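Local coordinates for protein aeromonas extracellular serine protease (Aeromonas sobria, PDB 3WQB) that cleaves peptide bonds after paired basic residues, one of them lysine, as a secreted, calcium-binding, kexin-like serine protease that probably acts as a virulence factor, at residues L493-S501 / K537-R548; L470-L481 / L585-D596. The protein carries 1 engineered substitution. All coordinates share one frame; numbering follows the deposited sequence.

Contact 1 of 2, residues L493-S501 / K537-R548; sequences LVSPAGTRS and KFYGESAQGTWR
Pro496 and Ser495 lie over one face of the Trp547 indole: Pro496 CD sits 3.4 Å from the centroid of the five-membered ring, and Ser495 CB makes a second CH-pi contact 3.9 Å from that of the six-membered ring. At the indole edge, NE1 donates to Ala543 O. CZ3 of Trp547 stands over the centre of the Phe538 ring, 3.7 Å above its plane, while Phe538 CD2 lies in the indole plane. Leu493 O and Thr499 O meet the Phe538 edge, the latter 3.4 Å from CE1.

The Glu541 carboxylate grips the 495-499 loop at both ends: OE1 uses its syn lone pair for Ser495 OG at 2.8 Å, and OE2 takes Thr499 OG1, just past the 495-498 type I turn, at 2.5 Å. Ser495 OG, turned between its own N and carbonyl carbon (chi1 74°), also receives weak bonds from Ala497 N and Thr499 N. Water 1 joins OE1 to Ala497 N and Ser542 O. Lys537, its chain kinked twice, brings NZ to Arg500 O at 2.8 Å, and Glu400 forms a salt bridge with that nitrogen. Val494 CG2 lies over the Arg548 guanidinium, which Glu550 holds through NE.

Val494 and Arg548 form an antiparallel hydrogen-bonded pair within the P-domain, joining strand 489-494 to strand 545-553. Strand 460-466 flanks 545-553 in the same sheet, and Val475 of strand 471-482 packs against Leu493, Phe538 and Trp547.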
loop_
_atom_site.group_PDB
_atom_site.type_symbol
_atom_site.label_atom_id
_atom_site.label_comp_id
_atom_site.label_asym_id
_atom_site.label_seq_id
_atom_site.Cartn_x
_atom_site.Cartn_y
_atom_site.Cartn_z
ATOM N N LEU A 493 -9.023 16.209 -9.469
ATOM C CA LEU A 493 -8.653 17.426 -8.754
ATOM C C LEU A 493 -7.779 18.304 -9.641
ATOM O O LEU A 493 -6.889 17.799 -10.339
ATOM C CB LEU A 493 -7.915 17.081 -7.467
ATOM C CG LEU A 493 -7.575 18.224 -6.501
ATOM C CD1 LEU A 493 -8.838 18.851 -5.926
ATOM C CD2 LEU A 493 -6.658 17.744 -5.383
ATOM N N VAL A 494 -8.040 19.615 -9.618
ATOM C CA VAL A 494 -7.312 20.583 -10.438
ATOM C C VAL A 494 -6.634 21.617 -9.530
ATOM O O VAL A 494 -7.272 22.190 -8.642
ATOM C CB VAL A 494 -8.256 21.303 -11.445
ATOM C CG1 VAL A 494 -7.461 22.145 -12.440
ATOM C CG2 VAL A 494 -9.159 20.312 -12.206
ATOM N N SER A 495 -5.341 21.842 -9.739
ATOM C CA SER A 495 -4.579 22.794 -8.929
ATOM C C SER A 495 -4.685 24.218 -9.487
ATOM O O SER A 495 -5.154 24.410 -10.610
ATOM C CB SER A 495 -3.108 22.364 -8.873
ATOM O OG SER A 495 -2.451 22.624 -10.105
ATOM N N PRO A 496 -4.222 25.218 -8.719
ATOM C CA PRO A 496 -4.212 26.599 -9.218
ATOM C C PRO A 496 -3.474 26.762 -10.554
ATOM O O PRO A 496 -3.847 27.620 -11.359
ATOM C CB PRO A 496 -3.506 27.375 -8.091
ATOM C CG PRO A 496 -3.831 26.591 -6.862
ATOM C CD PRO A 496 -3.833 25.141 -7.299
ATOM N N ALA A 497 -2.460 25.933 -10.801
ATOM C CA ALA A 497 -1.715 25.963 -12.066
ATOM C C ALA A 497 -2.479 25.346 -13.243
ATOM O O ALA A 497 -2.043 25.452 -14.390
ATOM C CB ALA A 497 -0.388 25.254 -11.889
ATOM N N GLY A 498 -3.595 24.686 -12.949
ATOM C CA GLY A 498 -4.400 24.030 -13.963
ATOM C C GLY A 498 -4.022 22.567 -14.123
ATOM O O GLY A 498 -4.584 21.867 -14.960
ATOM N N THR A 499 -3.055 22.106 -13.338
ATOM C CA THR A 499 -2.658 20.689 -13.354
ATOM C C THR A 499 -3.801 19.796 -12.871
ATOM O O THR A 499 -4.502 20.136 -11.920
ATOM C CB THR A 499 -1.438 20.484 -12.449
ATOM O OG1 THR A 499 -0.440 21.447 -12.798
ATOM C CG2 THR A 499 -0.855 19.074 -12.579
ATOM N N ARG A 500 -3.990 18.657 -13.524
ATOM C CA ARG A 500 -5.094 17.769 -13.168
ATOM C C ARG A 500 -4.588 16.437 -12.639
ATOM O O ARG A 500 -3.522 15.953 -13.067
ATOM C CB ARG A 500 -5.969 17.510 -14.395
ATOM C CG ARG A 500 -6.580 18.771 -14.986
ATOM C CD ARG A 500 -7.272 18.453 -16.300
ATOM N NE ARG A 500 -8.495 17.681 -16.100
ATOM C CZ ARG A 500 -9.683 18.213 -15.825
ATOM N NH1 ARG A 500 -9.838 19.529 -15.741
ATOM N NH2 ARG A 500 -10.728 17.423 -15.662
ATOM N N SER A 501 -5.356 15.831 -11.731
ATOM C CA SER A 501 -5.014 14.517 -11.191
ATOM C C SER A 501 -6.286 13.727 -10.953
ATOM O O SER A 501 -7.173 14.181 -10.212
ATOM C CB SER A 501 -4.274 14.681 -9.867
ATOM O OG SER A 501 -3.927 13.425 -9.303
ATOM N N LYS A 537 0.610 14.111 -7.676
ATOM C CA LYS A 537 0.805 14.778 -8.964
ATOM C C LYS A 537 1.313 16.213 -8.882
ATOM O O LYS A 537 1.943 16.703 -9.827
ATOM C CB LYS A 537 -0.500 14.716 -9.761
ATOM C CG LYS A 537 -0.528 15.508 -11.054
ATOM C CD LYS A 537 0.437 14.944 -12.098
ATOM C CE LYS A 537 0.370 15.734 -13.398
ATOM N NZ LYS A 537 -0.937 15.587 -14.095
ATOM N N PHE A 538 1.034 16.876 -7.763
ATOM C CA PHE A 538 1.268 18.314 -7.642
ATOM C C PHE A 538 2.590 18.663 -6.960
ATOM O O PHE A 538 2.846 19.816 -6.629
ATOM C CB PHE A 538 0.083 18.970 -6.927
ATOM C CG PHE A 538 -1.239 18.592 -7.511
ATOM C CD1 PHE A 538 -1.661 19.137 -8.713
ATOM C CD2 PHE A 538 -2.071 17.680 -6.859
ATOM C CE1 PHE A 538 -2.888 18.780 -9.265
ATOM C CE2 PHE A 538 -3.305 17.315 -7.406
ATOM C CZ PHE A 538 -3.710 17.875 -8.607
ATOM N N TYR A 539 3.439 17.658 -6.771
ATOM C CA TYR A 539 4.701 17.829 -6.068
ATOM C C TYR A 539 5.521 18.973 -6.646
ATOM O O TYR A 539 5.881 18.967 -7.827
ATOM C CB TYR A 539 5.493 16.523 -6.144
ATOM C CG TYR A 539 6.672 16.451 -5.207
ATOM C CD1 TYR A 539 6.545 15.857 -3.955
ATOM C CD2 TYR A 539 7.918 16.984 -5.566
ATOM C CE1 TYR A 539 7.627 15.787 -3.086
ATOM C CE2 TYR A 539 9.011 16.916 -4.696
ATOM C CZ TYR A 539 8.856 16.310 -3.464
ATOM O OH TYR A 539 9.918 16.235 -2.595
ATOM N N GLY A 540 5.835 19.946 -5.788
ATOM C CA GLY A 540 6.672 21.068 -6.180
ATOM C C GLY A 540 5.917 22.322 -6.591
ATOM O O GLY A 540 6.507 23.393 -6.675
ATOM N N GLU A 541 4.627 22.189 -6.888
ATOM C CA GLU A 541 3.803 23.336 -7.296
ATOM C C GLU A 541 3.500 24.271 -6.124
ATOM O O GLU A 541 3.574 23.871 -4.964
ATOM C CB GLU A 541 2.476 22.853 -7.901
ATOM C CG GLU A 541 2.626 22.161 -9.244
ATOM C CD GLU A 541 1.321 21.950 -9.982
ATOM O OE1 GLU A 541 0.244 22.369 -9.496
ATOM O OE2 GLU A 541 1.376 21.342 -11.069
ATOM N N SER A 542 3.134 25.514 -6.438
ATOM C CA SER A 542 2.630 26.442 -5.440
ATOM C C SER A 542 1.182 26.092 -5.102
ATOM O O SER A 542 0.369 25.834 -5.998
ATOM C CB SER A 542 2.718 27.878 -5.945
ATOM O OG SER A 542 2.051 28.760 -5.051
ATOM N N ALA A 543 0.862 26.087 -3.815
ATOM C CA ALA A 543 -0.483 25.767 -3.342
ATOM C C ALA A 543 -1.473 26.923 -3.465
ATOM O O ALA A 543 -2.679 26.708 -3.421
ATOM C CB ALA A 543 -0.431 25.296 -1.893
ATOM N N GLN A 544 -0.964 28.144 -3.616
ATOM C CA GLN A 544 -1.801 29.337 -3.502
ATOM C C GLN A 544 -2.728 29.505 -4.690
ATOM O O GLN A 544 -2.290 29.507 -5.837
ATOM C CB GLN A 544 -0.921 30.568 -3.329
ATOM C CG GLN A 544 -1.667 31.837 -2.976
ATOM C CD GLN A 544 -0.711 32.986 -2.751
ATOM O OE1 GLN A 544 -0.073 33.462 -3.687
ATOM N NE2 GLN A 544 -0.584 33.414 -1.503
ATOM N N GLY A 545 -4.014 29.667 -4.398
ATOM C CA GLY A 545 -5.014 29.829 -5.434
ATOM C C GLY A 545 -6.123 28.815 -5.306
ATOM O O GLY A 545 -6.285 28.167 -4.265
ATOM N N THR A 546 -6.889 28.675 -6.380
ATOM C CA THR A 546 -8.073 27.842 -6.351
ATOM C C THR A 546 -7.801 26.400 -6.759
ATOM O O THR A 546 -7.094 26.138 -7.743
ATOM C CB THR A 546 -9.203 28.419 -7.226
ATOM O OG1 THR A 546 -8.695 28.752 -8.525
ATOM C CG2 THR A 546 -9.803 29.685 -6.602
ATOM N N TRP A 547 -8.356 25.488 -5.971
ATOM C CA TRP A 547 -8.338 24.052 -6.234
ATOM C C TRP A 547 -9.759 23.584 -6.515
ATOM O O TRP A 547 -10.695 23.957 -5.804
ATOM C CB TRP A 547 -7.803 23.319 -5.011
ATOM C CG TRP A 547 -6.353 23.555 -4.723
ATOM C CD1 TRP A 547 -5.795 24.649 -4.127
ATOM C CD2 TRP A 547 -5.285 22.642 -4.975
ATOM N NE1 TRP A 547 -4.431 24.485 -4.019
ATOM C CE2 TRP A 547 -4.094 23.255 -4.527
ATOM C CE3 TRP A 547 -5.220 21.358 -5.549
ATOM C CZ2 TRP A 547 -2.844 22.632 -4.645
ATOM C CZ3 TRP A 547 -3.982 20.743 -5.669
ATOM C CH2 TRP A 547 -2.812 21.379 -5.208
ATOM N N ARG A 548 -9.934 22.776 -7.553
ATOM C CA ARG A 548 -11.267 22.357 -7.962
ATOM C C ARG A 548 -11.429 20.842 -7.975
ATOM O O ARG A 548 -10.622 20.129 -8.572
ATOM C CB ARG A 548 -11.602 22.938 -9.343
ATOM C CG ARG A 548 -12.979 22.564 -9.876
ATOM C CD ARG A 548 -13.293 23.269 -11.179
ATOM N NE ARG A 548 -12.541 22.751 -12.322
ATOM C CZ ARG A 548 -11.546 23.397 -12.932
ATOM N NH1 ARG A 548 -11.153 24.587 -12.488
ATOM N NH2 ARG A 548 -10.928 22.846 -13.974
HETATM O O HOH W 1 -0.568 24.869 -8.478
#

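Contact 2 of 2, residues L470-L481 / L585-D596; sequences LTVEAVQVMVSL and LISWSLRVLGHD
Thr471 and His595 open a long antiparallel ladder that runs to Leu481 and Leu585; the axes of 474-481 and 585-595 come within 4.5 Å, their N-to-C directions 169° apart. Hydrogen-bonded pairs follow at Ala474-Leu593, Gln476-Arg591, Met478-Ser589 and Ser480-Ser587. Two classic beta bulges interrupt the register. In one, Leu593 O accepts from both Glu473 N (2.8 Å) and Ala474 N (3.1 Å); in the other, Ser480 O takes Ile586 N and Ser587 N from the same face of its carbonyl plane.

Among polar side chains, His595 ND1 donates almost in its ring plane to Glu473 OE2 at 2.7 Å, meeting the anti side of a carboxylate turned 43° from the imidazole. A chi1 of 60° sets the His595 imidazole over its own backbone, where one ring face rests against Thr471 CB. Arg359 forms a salt bridge with the same OE2, which would favour a charged carboxylate. The Gln476 amide and Arg591 guanidinium lie side by side, their planes only slightly turned; water 2 bridges Gln476 OE1 (2.7 Å) and Arg591 NH1 (2.8 Å), while NE2 and NE reach Ser251 O and Leu438 O respectively.

Apolar packing occupies the face bearing Val475, Val477, Val479, Leu590 and Trp588. Val477 divides its branches, CG1 meeting the Trp588 edge at CE3 (3.9 Å) and CG2 touching Leu590 CD1 (3.9 Å). Near the Thr471-His595 end, Leu470 CD2 and Val472 CG2 both approach Val592 CG1.

The pair forms the middle of a P-domain beta sheet: strand 527-535 borders 471-482, and strand 436-444 borders 585-595. Leu493 of strand 489-494 packs against the face carrying Val475, Val477 and Trp588.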
loop_
_atom_site.group_PDB
_atom_site.type_symbol
_atom_site.label_atom_id
_atom_site.label_comp_id
_atom_site.label_asym_id
_atom_site.label_seq_id
_atom_site.Cartn_x
_atom_site.Cartn_y
_atom_site.Cartn_z
ATOM N N LEU A 470 2.584 28.004 -0.156
ATOM C CA LEU A 470 3.240 26.765 0.236
ATOM C C LEU A 470 3.648 26.015 -1.011
ATOM O O LEU A 470 2.925 26.034 -2.006
ATOM C CB LEU A 470 2.292 25.893 1.065
ATOM C CG LEU A 470 2.934 24.920 2.054
ATOM C CD1 LEU A 470 3.570 25.690 3.211
ATOM C CD2 LEU A 470 1.919 23.913 2.590
ATOM N N THR A 471 4.796 25.347 -0.950
ATOM C CA THR A 471 5.201 24.410 -1.985
ATOM C C THR A 471 4.590 23.070 -1.622
ATOM O O THR A 471 4.788 22.565 -0.520
ATOM C CB THR A 471 6.722 24.314 -2.063
ATOM O OG1 THR A 471 7.239 25.602 -2.423
ATOM C CG2 THR A 471 7.157 23.261 -3.093
ATOM N N VAL A 472 3.828 22.509 -2.556
ATOM C CA VAL A 472 3.092 21.274 -2.329
ATOM C C VAL A 472 4.018 20.063 -2.328
ATOM O O VAL A 472 4.943 19.962 -3.143
ATOM C CB VAL A 472 2.008 21.061 -3.416
ATOM C CG1 VAL A 472 1.286 19.732 -3.212
ATOM C CG2 VAL A 472 1.006 22.205 -3.432
ATOM N N GLU A 473 3.769 19.149 -1.400
ATOM C CA GLU A 473 4.315 17.800 -1.512
ATOM C C GLU A 473 3.182 16.861 -1.903
ATOM O O GLU A 473 3.236 16.222 -2.960
ATOM C CB GLU A 473 5.015 17.371 -0.220
ATOM C CG GLU A 473 6.300 18.163 0.035
ATOM C CD GLU A 473 6.767 18.137 1.478
ATOM O OE1 GLU A 473 6.744 17.063 2.119
ATOM O OE2 GLU A 473 7.184 19.204 1.966
ATOM N N ALA A 474 2.138 16.790 -1.075
ATOM C CA ALA A 474 0.995 15.945 -1.387
ATOM C C ALA A 474 -0.274 16.678 -1.024
ATOM O O ALA A 474 -0.252 17.634 -0.233
ATOM C CB ALA A 474 1.082 14.613 -0.637
ATOM N N VAL A 475 -1.375 16.250 -1.631
ATOM C CA VAL A 475 -2.696 16.724 -1.233
ATOM C C VAL A 475 -3.587 15.551 -0.853
ATOM O O VAL A 475 -3.576 14.502 -1.519
ATOM C CB VAL A 475 -3.399 17.612 -2.317
ATOM C CG1 VAL A 475 -2.603 18.878 -2.579
ATOM C CG2 VAL A 475 -3.615 16.860 -3.608
ATOM N N GLN A 476 -4.353 15.739 0.215
ATOM C CA GLN A 476 -5.388 14.804 0.610
ATOM C C GLN A 476 -6.737 15.449 0.397
ATOM O O GLN A 476 -6.905 16.660 0.601
ATOM C CB GLN A 476 -5.252 14.413 2.077
ATOM C CG GLN A 476 -3.994 13.624 2.394
ATOM C CD GLN A 476 -3.770 13.492 3.878
ATOM O OE1 GLN A 476 -3.852 14.480 4.609
ATOM N NE2 GLN A 476 -3.462 12.280 4.335
ATOM N N VAL A 477 -7.688 14.626 -0.021
ATOM C CA VAL A 477 -9.068 15.044 -0.216
ATOM C C VAL A 477 -9.973 14.033 0.478
ATOM O O VAL A 477 -9.736 12.821 0.405
ATOM C CB VAL A 477 -9.406 15.138 -1.734
ATOM C CG1 VAL A 477 -10.887 15.200 -2.003
ATOM C CG2 VAL A 477 -8.735 16.342 -2.361
ATOM N N MET A 478 -10.998 14.524 1.170
ATOM C CA MET A 478 -12.087 13.656 1.619
ATOM C C MET A 478 -13.323 14.038 0.837
ATOM O O MET A 478 -13.542 15.221 0.579
ATOM C CB MET A 478 -12.340 13.800 3.117
ATOM C CG MET A 478 -11.224 13.208 3.956
ATOM S SD MET A 478 -11.600 13.274 5.710
ATOM C CE MET A 478 -11.634 15.039 6.028
ATOM N N VAL A 479 -14.102 13.039 0.425
ATOM C CA VAL A 479 -15.326 13.281 -0.362
ATOM C C VAL A 479 -16.525 12.586 0.271
ATOM O O VAL A 479 -16.432 11.435 0.723
ATOM C CB VAL A 479 -15.179 12.834 -1.852
ATOM C CG1 VAL A 479 -16.482 13.086 -2.626
ATOM C CG2 VAL A 479 -14.043 13.569 -2.525
ATOM N N SER A 480 -17.641 13.310 0.304
ATOM C CA SER A 480 -18.931 12.749 0.692
ATOM C C SER A 480 -19.927 13.034 -0.417
ATOM O O SER A 480 -20.039 14.167 -0.884
ATOM C CB SER A 480 -19.413 13.347 2.015
ATOM O OG SER A 480 -18.508 12.997 3.049
ATOM N N LEU A 481 -20.621 11.988 -0.857
ATOM C CA LEU A 481 -21.618 12.104 -1.915
ATOM C C LEU A 481 -22.585 10.932 -1.841
ATOM O O LEU A 481 -22.273 9.891 -1.257
ATOM C CB LEU A 481 -20.953 12.201 -3.304
ATOM C CG LEU A 481 -20.068 11.058 -3.809
ATOM C CD1 LEU A 481 -20.910 9.918 -4.383
ATOM C CD2 LEU A 481 -19.116 11.584 -4.872
ATOM N N LEU A 585 -23.381 15.538 -4.786
ATOM C CA LEU A 585 -22.176 15.858 -4.025
ATOM C C LEU A 585 -22.598 16.557 -2.735
ATOM O O LEU A 585 -23.336 17.548 -2.768
ATOM C CB LEU A 585 -21.239 16.755 -4.839
ATOM C CG LEU A 585 -19.929 17.190 -4.179
ATOM C CD1 LEU A 585 -19.043 15.994 -3.796
ATOM C CD2 LEU A 585 -19.177 18.140 -5.084
ATOM N N ILE A 586 -22.138 16.027 -1.609
ATOM C CA ILE A 586 -22.500 16.542 -0.286
ATOM C C ILE A 586 -21.442 17.521 0.237
ATOM O O ILE A 586 -21.752 18.656 0.603
ATOM C CB ILE A 586 -22.740 15.378 0.723
ATOM C CG1 ILE A 586 -23.908 14.500 0.259
ATOM C CG2 ILE A 586 -22.972 15.917 2.149
ATOM C CD1 ILE A 586 -23.975 13.137 0.932
ATOM N N SER A 587 -20.190 17.077 0.266
ATOM C CA SER A 587 -19.109 17.904 0.769
ATOM C C SER A 587 -17.799 17.329 0.295
ATOM O O SER A 587 -17.722 16.162 -0.072
ATOM C CB SER A 587 -19.103 17.928 2.299
ATOM O OG SER A 587 -18.754 16.668 2.833
ATOM N N TRP A 588 -16.764 18.157 0.317
ATOM C CA TRP A 588 -15.412 17.650 0.217
ATOM C C TRP A 588 -14.512 18.502 1.080
ATOM O O TRP A 588 -14.878 19.626 1.443
ATOM C CB TRP A 588 -14.922 17.590 -1.232
ATOM C CG TRP A 588 -14.682 18.908 -1.901
ATOM C CD1 TRP A 588 -15.614 19.856 -2.216
ATOM C CD2 TRP A 588 -13.423 19.411 -2.365
ATOM N NE1 TRP A 588 -15.014 20.915 -2.838
ATOM C CE2 TRP A 588 -13.668 20.670 -2.945
ATOM C CE3 TRP A 588 -12.107 18.925 -2.325
ATOM C CZ2 TRP A 588 -12.650 21.444 -3.509
ATOM C CZ3 TRP A 588 -11.097 19.689 -2.890
ATOM C CH2 TRP A 588 -11.375 20.934 -3.477
ATOM N N SER A 589 -13.346 17.959 1.415
ATOM C CA SER A 589 -12.359 18.676 2.200
ATOM C C SER A 589 -10.994 18.517 1.552
ATOM O O SER A 589 -10.696 17.481 0.962
ATOM C CB SER A 589 -12.323 18.157 3.637
ATOM O OG SER A 589 -13.564 18.352 4.278
ATOM N N LEU A 590 -10.175 19.554 1.680
ATOM C CA LEU A 590 -8.844 19.588 1.090
ATOM C C LEU A 590 -7.790 19.852 2.148
ATOM O O LEU A 590 -7.925 20.787 2.945
ATOM C CB LEU A 590 -8.771 20.687 0.011
ATOM C CG LEU A 590 -7.425 20.927 -0.670
ATOM C CD1 LEU A 590 -6.964 19.699 -1.464
ATOM C CD2 LEU A 590 -7.507 22.139 -1.579
ATOM N N ARG A 591 -6.749 19.024 2.146
ATOM C CA ARG A 591 -5.584 19.263 2.978
ATOM C C ARG A 591 -4.331 19.303 2.127
ATOM O O ARG A 591 -4.010 18.344 1.416
ATOM C CB ARG A 591 -5.436 18.216 4.087
ATOM C CG ARG A 591 -4.309 18.573 5.036
ATOM C CD ARG A 591 -4.327 17.732 6.269
ATOM N NE ARG A 591 -3.971 18.553 7.417
ATOM C CZ ARG A 591 -3.885 18.112 8.664
ATOM N NH1 ARG A 591 -4.119 16.836 8.937
ATOM N NH2 ARG A 591 -3.559 18.958 9.639
ATOM N N VAL A 592 -3.626 20.425 2.189
ATOM C CA VAL A 592 -2.342 20.543 1.512
ATOM C C VAL A 592 -1.198 20.256 2.500
ATOM O O VAL A 592 -1.141 20.841 3.585
ATOM C CB VAL A 592 -2.179 21.936 0.873
ATOM C CG1 VAL A 592 -0.864 22.024 0.132
ATOM C CG2 VAL A 592 -3.319 22.222 -0.096
ATOM N N LEU A 593 -0.305 19.340 2.117
ATOM C CA LEU A 593 0.898 19.016 2.888
ATOM C C LEU A 593 2.100 19.488 2.083
ATOM O O LEU A 593 2.241 19.141 0.913
ATOM C CB LEU A 593 0.982 17.504 3.128
ATOM C CG LEU A 593 -0.178 16.881 3.901
ATOM C CD1 LEU A 593 -1.269 16.401 2.973
ATOM C CD2 LEU A 593 0.363 15.726 4.725
ATOM N N GLY A 594 2.949 20.311 2.683
ATOM C CA GLY A 594 4.083 20.823 1.946
ATOM C C GLY A 594 5.036 21.563 2.845
ATOM O O GLY A 594 5.195 21.224 4.013
ATOM N N HIS A 595 5.691 22.572 2.291
ATOM C CA HIS A 595 6.664 23.325 3.066
ATOM C C HIS A 595 6.761 24.754 2.575
ATOM O O HIS A 595 6.343 25.083 1.461
ATOM C CB HIS A 595 8.039 22.637 3.034
ATOM C CG HIS A 595 8.612 22.499 1.661
ATOM N ND1 HIS A 595 8.370 21.403 0.859
ATOM C CD2 HIS A 595 9.402 23.328 0.937
ATOM C CE1 HIS A 595 8.987 21.562 -0.299
ATOM N NE2 HIS A 595 9.625 22.719 -0.275
ATOM N N ASP A 596 7.330 25.597 3.429
ATOM C CA ASP A 596 7.554 27.001 3.122
ATOM C C ASP A 596 8.939 27.173 2.505
ATOM O O ASP A 596 9.945 27.103 3.209
ATOM C CB ASP A 596 7.414 27.807 4.424
ATOM C CG ASP A 596 7.787 29.270 4.269
ATOM O OD1 ASP A 596 7.965 29.743 3.128
ATOM O OD2 ASP A 596 7.902 29.939 5.316
HETATM O O HOH W 2 -4.226 14.532 7.315
#

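Contact 1 is nested in sequence within the loop closed by contact 2, and their centres lie 10 Å apart in the P-domain. They belong to two facing antiparallel sheets, whose apolar sides meet where Leu493 packs on Trp588 and Trp547 on Leu590. The segments 537-548 and 470-481 also join directly: Ala543 N lies 2.7 Å from Leu470 O, and Glu541 O lies 2.8 Å from Val472 N, both probable hydrogen bonds. At the other end of contact 2, the Leu481 side chain is about 11 Å from a bound calcium ion and about 9 Å from the side chains of its ligands Asp488 and Asp553. Contact 1 lies away from the annotated sites.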